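Local coordinates for dihydrodipicolinate synthase (Rhodopseudomonas palustris, PDB 3DZ1) that probably catalyses the condensation of pyruvate with aspartate semialdehyde in lysine biosynthesis, as a TIM-barrel lyase of the DapA family, at the interface of chains A and B and the interface of chains A and C. Numbering follows the deposited sequence. Chains: chain A/B/C, Dihydrodipicolinate synthase.

Contact 1: the interface of chains A and B. Residues chain A 253-254, 294, 298; chain B 176, 204, 206-207.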
# COMPACT_ATOMS: atom_id res chain seq x y z
N ARG A 253 -19.26 17.67 -1.58
CA ARG A 253 -17.83 17.47 -1.84
C ARG A 253 -16.94 18.01 -0.73
O ARG A 253 -15.87 17.46 -0.49
CB ARG A 253 -17.43 18.07 -3.20
CG ARG A 253 -17.58 19.56 -3.32
CD ARG A 253 -16.36 20.31 -2.80
NE ARG A 253 -16.76 21.66 -2.45
CZ ARG A 253 -16.18 22.78 -2.88
NH1 ARG A 253 -15.13 22.72 -3.69
NH2 ARG A 253 -16.67 23.95 -2.51
N TYR A 254 -17.38 19.06 -0.04
CA TYR A 254 -16.57 19.61 1.05
C TYR A 254 -16.51 18.59 2.19
O TYR A 254 -15.45 18.38 2.79
CB TYR A 254 -17.15 20.93 1.57
CG TYR A 254 -16.16 21.74 2.39
CD1 TYR A 254 -15.38 22.73 1.80
CD2 TYR A 254 -15.96 21.47 3.75
CE1 TYR A 254 -14.43 23.45 2.54
CE2 TYR A 254 -15.01 22.17 4.49
CZ TYR A 254 -14.25 23.15 3.88
OH TYR A 254 -13.31 23.84 4.61
N GLU A 294 -16.03 28.62 5.91
CA GLU A 294 -16.24 28.09 4.56
C GLU A 294 -17.48 27.21 4.53
O GLU A 294 -18.27 27.28 3.59
CB GLU A 294 -15.00 27.31 4.09
CG GLU A 294 -13.73 28.16 4.10
CD GLU A 294 -12.49 27.38 3.72
OE1 GLU A 294 -12.36 26.22 4.16
OE2 GLU A 294 -11.63 27.93 3.00
N LEU A 298 -21.08 27.80 2.43
CA LEU A 298 -21.78 26.82 1.60
C LEU A 298 -23.22 26.65 2.09
O LEU A 298 -24.15 26.56 1.29
CB LEU A 298 -21.05 25.48 1.63
CG LEU A 298 -19.65 25.47 1.01
CD1 LEU A 298 -19.05 24.08 1.12
CD2 LEU A 298 -19.72 25.92 -0.45
N LEU B 176 -6.70 22.26 2.11
CA LEU B 176 -6.92 23.68 2.32
C LEU B 176 -6.03 24.27 3.42
O LEU B 176 -5.44 25.34 3.24
CB LEU B 176 -8.40 23.96 2.63
CG LEU B 176 -9.37 23.70 1.47
CD1 LEU B 176 -10.79 24.04 1.89
CD2 LEU B 176 -8.97 24.54 0.25
N PHE B 204 -11.38 21.56 -5.31
CA PHE B 204 -11.47 22.58 -4.27
C PHE B 204 -10.94 23.95 -4.70
O PHE B 204 -10.61 24.79 -3.86
CB PHE B 204 -10.73 22.14 -3.01
CG PHE B 204 -11.50 21.15 -2.18
CD1 PHE B 204 -11.58 19.81 -2.56
CD2 PHE B 204 -12.21 21.58 -1.06
CE1 PHE B 204 -12.35 18.91 -1.84
CE2 PHE B 204 -12.99 20.68 -0.33
CZ PHE B 204 -13.06 19.35 -0.72
N ASP B 206 -12.33 26.62 -5.69
CA ASP B 206 -13.06 27.76 -5.15
C ASP B 206 -12.48 28.24 -3.83
O ASP B 206 -12.21 29.43 -3.66
CB ASP B 206 -14.55 27.44 -5.02
CG ASP B 206 -14.84 26.24 -4.13
OD1 ASP B 206 -13.97 25.34 -4.00
OD2 ASP B 206 -15.96 26.17 -3.58
N PHE B 207 -12.25 27.32 -2.90
CA PHE B 207 -11.70 27.69 -1.61
C PHE B 207 -10.18 27.79 -1.61
O PHE B 207 -9.60 28.53 -0.82
CB PHE B 207 -12.18 26.71 -0.54
CG PHE B 207 -13.63 26.88 -0.18
CD1 PHE B 207 -14.08 28.05 0.44
CD2 PHE B 207 -14.57 25.89 -0.47
CE1 PHE B 207 -15.42 28.24 0.75
CE2 PHE B 207 -15.92 26.06 -0.16
CZ PHE B 207 -16.34 27.24 0.45

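Contact 2: the interface of chains A and C. Residues chain A 282-283; chain C 88, 126.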
# COMPACT_ATOMS: atom_id res chain seq x y z
N LYS A 282 -10.49 11.03 20.51
CA LYS A 282 -9.15 11.01 19.92
C LYS A 282 -8.94 9.63 19.28
O LYS A 282 -9.38 8.62 19.83
CB LYS A 282 -8.09 11.24 20.99
CG LYS A 282 -8.17 12.57 21.71
CD LYS A 282 -7.01 12.73 22.68
CE LYS A 282 -7.11 14.01 23.49
NZ LYS A 282 -8.31 14.01 24.38
N PRO A 283 -8.26 9.58 18.13
CA PRO A 283 -7.71 10.72 17.39
C PRO A 283 -8.77 11.39 16.52
O PRO A 283 -9.59 10.72 15.89
CB PRO A 283 -6.60 10.08 16.57
CG PRO A 283 -7.20 8.76 16.21
CD PRO A 283 -7.82 8.31 17.52
N PHE C 88 -8.03 3.87 21.16
CA PHE C 88 -7.41 4.08 22.47
C PHE C 88 -8.18 3.55 23.67
O PHE C 88 -7.58 3.24 24.70
CB PHE C 88 -7.12 5.57 22.67
CG PHE C 88 -6.11 6.12 21.70
CD1 PHE C 88 -4.90 5.48 21.50
CD2 PHE C 88 -6.38 7.29 20.99
CE1 PHE C 88 -3.95 5.99 20.61
CE2 PHE C 88 -5.44 7.81 20.10
CZ PHE C 88 -4.23 7.16 19.91
N GLN C 126 -0.38 10.28 21.85
CA GLN C 126 -1.79 10.03 22.14
C GLN C 126 -1.93 8.66 22.79
O GLN C 126 -2.76 8.46 23.68
CB GLN C 126 -2.63 10.08 20.87
CG GLN C 126 -2.54 11.38 20.11
CD GLN C 126 -3.35 11.35 18.83
OE1 GLN C 126 -3.33 10.36 18.10
NE2 GLN C 126 -4.05 12.44 18.54
O HOH W 1 -9.26 5.87 19.46

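Contact 3: the interface of chains A and B. Residues chain A 239, 242-243, 246; chain B 250, 297, 301.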
# COMPACT_ATOMS: atom_id res chain seq x y z
N ASP A 239 -34.32 16.49 -14.42
CA ASP A 239 -33.88 17.86 -14.18
C ASP A 239 -34.07 18.28 -12.74
O ASP A 239 -33.18 18.90 -12.16
CB ASP A 239 -34.61 18.84 -15.11
CG ASP A 239 -34.24 18.65 -16.57
OD1 ASP A 239 -33.20 18.03 -16.85
OD2 ASP A 239 -34.99 19.13 -17.45
N HIS A 242 -31.44 16.42 -10.57
CA HIS A 242 -30.11 17.00 -10.75
C HIS A 242 -30.00 18.44 -10.25
O HIS A 242 -28.93 18.88 -9.82
CB HIS A 242 -29.69 16.92 -12.21
CG HIS A 242 -29.19 15.56 -12.61
ND1 HIS A 242 -27.86 15.22 -12.59
CD2 HIS A 242 -29.86 14.45 -12.99
CE1 HIS A 242 -27.73 13.96 -12.94
NE2 HIS A 242 -28.93 13.46 -13.18
N ASN A 243 -31.09 19.20 -10.31
CA ASN A 243 -31.03 20.57 -9.82
C ASN A 243 -30.79 20.58 -8.31
O ASN A 243 -29.96 21.34 -7.81
CB ASN A 243 -32.33 21.33 -10.13
CG ASN A 243 -32.46 21.69 -11.60
OD1 ASN A 243 -31.49 21.61 -12.36
ND2 ASN A 243 -33.66 22.09 -12.00
N ASP A 246 -27.24 19.16 -7.53
CA ASP A 246 -26.24 20.18 -7.84
C ASP A 246 -26.16 21.30 -6.81
O ASP A 246 -25.09 21.89 -6.61
CB ASP A 246 -26.51 20.80 -9.22
CG ASP A 246 -26.20 19.84 -10.35
OD1 ASP A 246 -25.72 18.72 -10.08
OD2 ASP A 246 -26.44 20.22 -11.52
N PRO B 250 -20.44 19.89 -11.13
CA PRO B 250 -20.97 18.58 -11.53
C PRO B 250 -20.07 17.89 -12.54
O PRO B 250 -19.81 16.69 -12.43
CB PRO B 250 -22.34 18.92 -12.10
CG PRO B 250 -22.76 20.08 -11.25
CD PRO B 250 -21.49 20.92 -11.22
N TYR B 297 -25.23 15.19 -20.82
CA TYR B 297 -26.26 15.79 -19.99
C TYR B 297 -25.67 16.93 -19.16
O TYR B 297 -26.24 18.02 -19.09
CB TYR B 297 -26.89 14.75 -19.06
CG TYR B 297 -28.01 15.29 -18.21
CD1 TYR B 297 -29.20 15.73 -18.79
CD2 TYR B 297 -27.89 15.35 -16.82
CE1 TYR B 297 -30.25 16.23 -18.00
CE2 TYR B 297 -28.93 15.85 -16.03
CZ TYR B 297 -30.10 16.29 -16.62
OH TYR B 297 -31.12 16.76 -15.83
N ARG B 301 -26.37 21.19 -19.33
CA ARG B 301 -26.80 22.00 -18.20
C ARG B 301 -25.85 23.16 -17.93
O ARG B 301 -26.21 24.14 -17.29
CB ARG B 301 -26.94 21.13 -16.95
CG ARG B 301 -28.13 20.18 -17.03
CD ARG B 301 -28.05 19.06 -16.01
NE ARG B 301 -28.11 19.54 -14.64
CZ ARG B 301 -29.19 20.06 -14.07
NH1 ARG B 301 -30.31 20.18 -14.76
NH2 ARG B 301 -29.14 20.45 -12.80
O HOH W 2 -25.53 19.05 -13.63

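Contact 4: the interface of chains A and B. Residues chain A 203, 206, 245-246, 249, 253; chain B 249-250, 253.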
# COMPACT_ATOMS: atom_id res chain seq x y z
N LEU A 203 -21.16 11.40 -3.68
CA LEU A 203 -20.53 12.14 -4.76
C LEU A 203 -21.14 11.86 -6.14
O LEU A 203 -21.16 12.74 -7.00
CB LEU A 203 -19.03 11.85 -4.78
CG LEU A 203 -18.10 12.83 -5.50
CD1 LEU A 203 -18.12 14.17 -4.80
CD2 LEU A 203 -16.69 12.26 -5.52
N ASP A 206 -26.50 11.24 -8.02
CA ASP A 206 -27.37 11.65 -9.12
C ASP A 206 -27.39 10.62 -10.25
O ASP A 206 -28.46 10.22 -10.71
CB ASP A 206 -26.96 13.04 -9.64
CG ASP A 206 -25.52 13.11 -10.12
OD1 ASP A 206 -24.67 12.33 -9.65
OD2 ASP A 206 -25.23 13.99 -10.96
N PHE A 245 -29.61 18.03 -6.49
CA PHE A 245 -28.31 17.43 -6.20
C PHE A 245 -27.22 18.48 -6.39
O PHE A 245 -26.38 18.67 -5.51
CB PHE A 245 -28.06 16.23 -7.13
CG PHE A 245 -26.74 15.55 -6.89
CD1 PHE A 245 -26.58 14.66 -5.83
CD2 PHE A 245 -25.65 15.82 -7.71
CE1 PHE A 245 -25.35 14.06 -5.59
CE2 PHE A 245 -24.41 15.22 -7.48
CZ PHE A 245 -24.26 14.34 -6.41
N ASP A 246 -27.24 19.16 -7.53
CA ASP A 246 -26.24 20.18 -7.84
C ASP A 246 -26.16 21.30 -6.81
O ASP A 246 -25.09 21.89 -6.61
CB ASP A 246 -26.51 20.80 -9.22
CG ASP A 246 -26.20 19.84 -10.35
OD1 ASP A 246 -25.72 18.72 -10.08
OD2 ASP A 246 -26.44 20.22 -11.52
N LEU A 249 -24.16 19.62 -4.11
CA LEU A 249 -22.83 19.13 -4.46
C LEU A 249 -21.66 19.89 -3.83
O LEU A 249 -20.67 19.28 -3.42
CB LEU A 249 -22.67 19.07 -5.98
CG LEU A 249 -21.40 18.36 -6.47
CD1 LEU A 249 -21.32 16.96 -5.87
CD2 LEU A 249 -21.41 18.30 -7.99
N ARG A 253 -19.26 17.67 -1.58
CA ARG A 253 -17.83 17.47 -1.84
C ARG A 253 -16.94 18.01 -0.73
O ARG A 253 -15.87 17.46 -0.49
CB ARG A 253 -17.43 18.07 -3.20
CG ARG A 253 -17.58 19.56 -3.32
CD ARG A 253 -16.36 20.31 -2.80
NE ARG A 253 -16.76 21.66 -2.45
CZ ARG A 253 -16.18 22.78 -2.88
NH1 ARG A 253 -15.13 22.72 -3.69
NH2 ARG A 253 -16.67 23.95 -2.51
N LEU B 249 -18.96 22.42 -11.11
CA LEU B 249 -18.66 21.32 -10.19
C LEU B 249 -19.21 19.95 -10.60
O LEU B 249 -18.53 18.94 -10.43
CB LEU B 249 -19.13 21.68 -8.78
CG LEU B 249 -18.68 20.71 -7.68
CD1 LEU B 249 -17.16 20.55 -7.72
CD2 LEU B 249 -19.14 21.24 -6.33
N PRO B 250 -20.44 19.89 -11.13
CA PRO B 250 -20.97 18.58 -11.53
C PRO B 250 -20.07 17.89 -12.54
O PRO B 250 -19.81 16.69 -12.43
CB PRO B 250 -22.34 18.92 -12.10
CG PRO B 250 -22.76 20.08 -11.25
CD PRO B 250 -21.49 20.92 -11.22
N ARG B 253 -16.44 17.14 -11.02
CA ARG B 253 -16.40 15.90 -10.25
C ARG B 253 -16.56 14.65 -11.10
O ARG B 253 -16.00 13.61 -10.77
CB ARG B 253 -17.44 15.92 -9.11
CG ARG B 253 -18.87 15.98 -9.55
CD ARG B 253 -19.45 14.59 -9.84
NE ARG B 253 -20.58 14.75 -10.73
CZ ARG B 253 -21.80 14.25 -10.52
NH1 ARG B 253 -22.05 13.53 -9.44
NH2 ARG B 253 -22.75 14.48 -11.41

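Contact 1: the interface of chains A and B
A:Glu294 and A:Tyr254 lie on the same side of the B:Phe207 ring, A:Glu294 over it and A:Tyr254 at the CD2-CE2 rim, and this is the dense part of the contact. The CB of A:Glu294 sits over the face, 4.0 Å from the ring centroid, with the rest of the extended chain sliding back along the ring towards its root. Beside it A:Tyr254 brings down its CD1-CE1 edge, its ring turned 80° to that of B:Phe207. A:Tyr254 OH donates to A:Glu294 OE1 at 2.6 Å, nearly along the C-O axis, which should fix both groups against the phenylalanine.

A:Arg253 reaches B:Asp206 end-on from the opposite direction. A:Arg253 NH2 takes the syn lone pair of B:Asp206 OD2 at 2.6 Å, and its NH1 meets OD1 on the syn side at 2.9 Å, 30° out of the carboxylate plane. A bend at chi2 (85°) turns the arginine chain so that its CD passes over the rim of the B:Phe204 ring, 4.0 Å above the plane.

A:Leu298 is looser, hiding little surface and touching the B:Phe207 rim with CD2, 3.7 Å from CZ. At the edge of the patch B:Leu176 rests one methyl, CD1, against the bonded A:Tyr254 hydroxyl and A:Glu294 carboxylate from one side. The patch joins helices 238-255 and 289-301 of chain A to helix 205-211, B:Phe204 and the start of helix 176-188 of chain B, and probably helps hold a two-fold dimer together.

Contact 2: the interface of chains A and C
The ring of C:Phe88 turns its CD2-CE2 edge towards the peptide joining A:Lys282 to A:Pro283, while one of its faces carries the backbone O of C:Gln126, centred 4.1 Å above the plane. The proline approaches from the other side of that plane, beyond the rim, with CD of A:Pro283 3.5 Å from CE2 of C:Phe88. The neighbouring ring atom, CD2 of C:Phe88, lies 3.5 Å from the carbonyl O of A:Lys282. The cis peptide bond before A:Pro283 puts the lysine carbonyl oxygen and the proline CD on the same side of the bond and lets both face the ring edge together.

Next to C:Phe88, the amide of C:Gln126 meets another corner of the proline ring, CB. The amide oxygen OE1 of C:Gln126 is 3.6 Å from CB of A:Pro283, a van der Waals approach, with NE2 somewhat farther away. Water 1 adds a polar link: it lies 2.8 Å from A:Lys282 O and 2.9 Å from the backbone N of C:Phe88, at the start of helix 88-101.

With an alanine at C:Phe88, the proline CD and the lysine carbonyl would probably lose the ring edge they lean on, leaving a gap beside the cis peptide. The patch seats a chain A loop against helices 88-101 and 117-131 of chain C, and in the deposited tetramer it probably helps join one dimer to the next.

Contact 3: the interface of chains A and B
B:Arg301 folds back at chi3 (64°) to lay its guanidinium edge-on to A:Asn243 and A:Asp246, while B:Tyr297, with CG anti to the backbone nitrogen (chi1 -177°), points its hydroxyl at A:Asp239. In this DapA-family TIM-barrel enzyme the contact pairs helix 238-255 of chain A with helices 289-301 and 238-255 of chain B.

The arginine NH2 is shared by two acceptors in the guanidinium plane. B:Arg301 NH2 binds the amide oxygen OD1 of A:Asn243 at 2.7 Å, within the carbonyl plane, and OD2 of A:Asp246 at 3.0 Å, from above the carboxylate. Water 2 joins NE of B:Arg301 (2.8 Å) to the same OD2 of A:Asp246 (2.6 Å). A:Asp246 OD1 lies 3.5 Å from CG of B:Pro250.

B:Tyr297 OH donates at 2.6 Å to the anti lone pair of A:Asp239 OD1, ring and carboxylate nearly coplanar. The CE2 edge of B:Tyr297 stands over the centre of the A:His242 imidazole, the planes 69° apart. CB of A:His242 lies over one guanidinium face, towards its rim, and CD of B:Arg301 lies on a face of the tyrosine ring. A leucine in place of B:Arg301 would probably leave A:Asp246 without its salt-bridge partner and the amide of A:Asn243 free to turn.

Contact 4: the interface of chains A and B
Helix 238-255 of each chain packs against its own copy across the two-fold axis, and the chain B helix also meets the chain A loop at A:Leu203 and the start of helix 205-211. At the crossing A:Leu249 and B:Leu249 interlock, CG of the first lying 3.7 Å from CD2 of the second. Swung away from its own backbone nitrogen (chi1 -171°), the A:Leu249 side chain extends CD2 over the backbone of B:Pro250, 3.6 Å from its CA. The same methyl also touches CG of B:Arg253.

B:Arg253 pairs end-on with A:Asp206, the symmetry counterpart of the A:Arg253 pair, and two further bonds hold it. B:Arg253 NH1 also bonds the backbone O of A:Leu203 at 2.7 Å, in the carbonyl plane. B:Arg253 NE turns back to its own helix and donates to B:Pro250 O at 2.7 Å, on a lone pair. Partners in the guanidinium plane should hold the group flat and fix its rotation. A:Phe245 backs the pairing from within chain A: CB of A:Asp206 rests 3.6 Å above its ring, and its CE2 lies 3.5 Å from NH1 of B:Arg253. The site probably forms the centre of the two-fold dimer, an apolar helix crossing bordered by arginine-aspartate salt bridges.

Contacts 1, 3 and 4 belong to one interface, that of chains A and B, strung along helix 238-255. The C-alpha centres of contacts 3 and 4 lie about 8 Å apart, and they share A:Asp246 and B:Pro250. Contact 1 is about 13 Å from contact 4, with A:Arg253 common to both, and about 19 Å from contact 3. Two-fold symmetry repeats each contact with the chains exchanged. Contact 2 stands apart on the A-C interface, about 27 Å from contact 1 and 41 Å from contact 3. Each subunit thus uses separate surfaces for two neighbours, consistent with a tetramer built as a dimer of dimers.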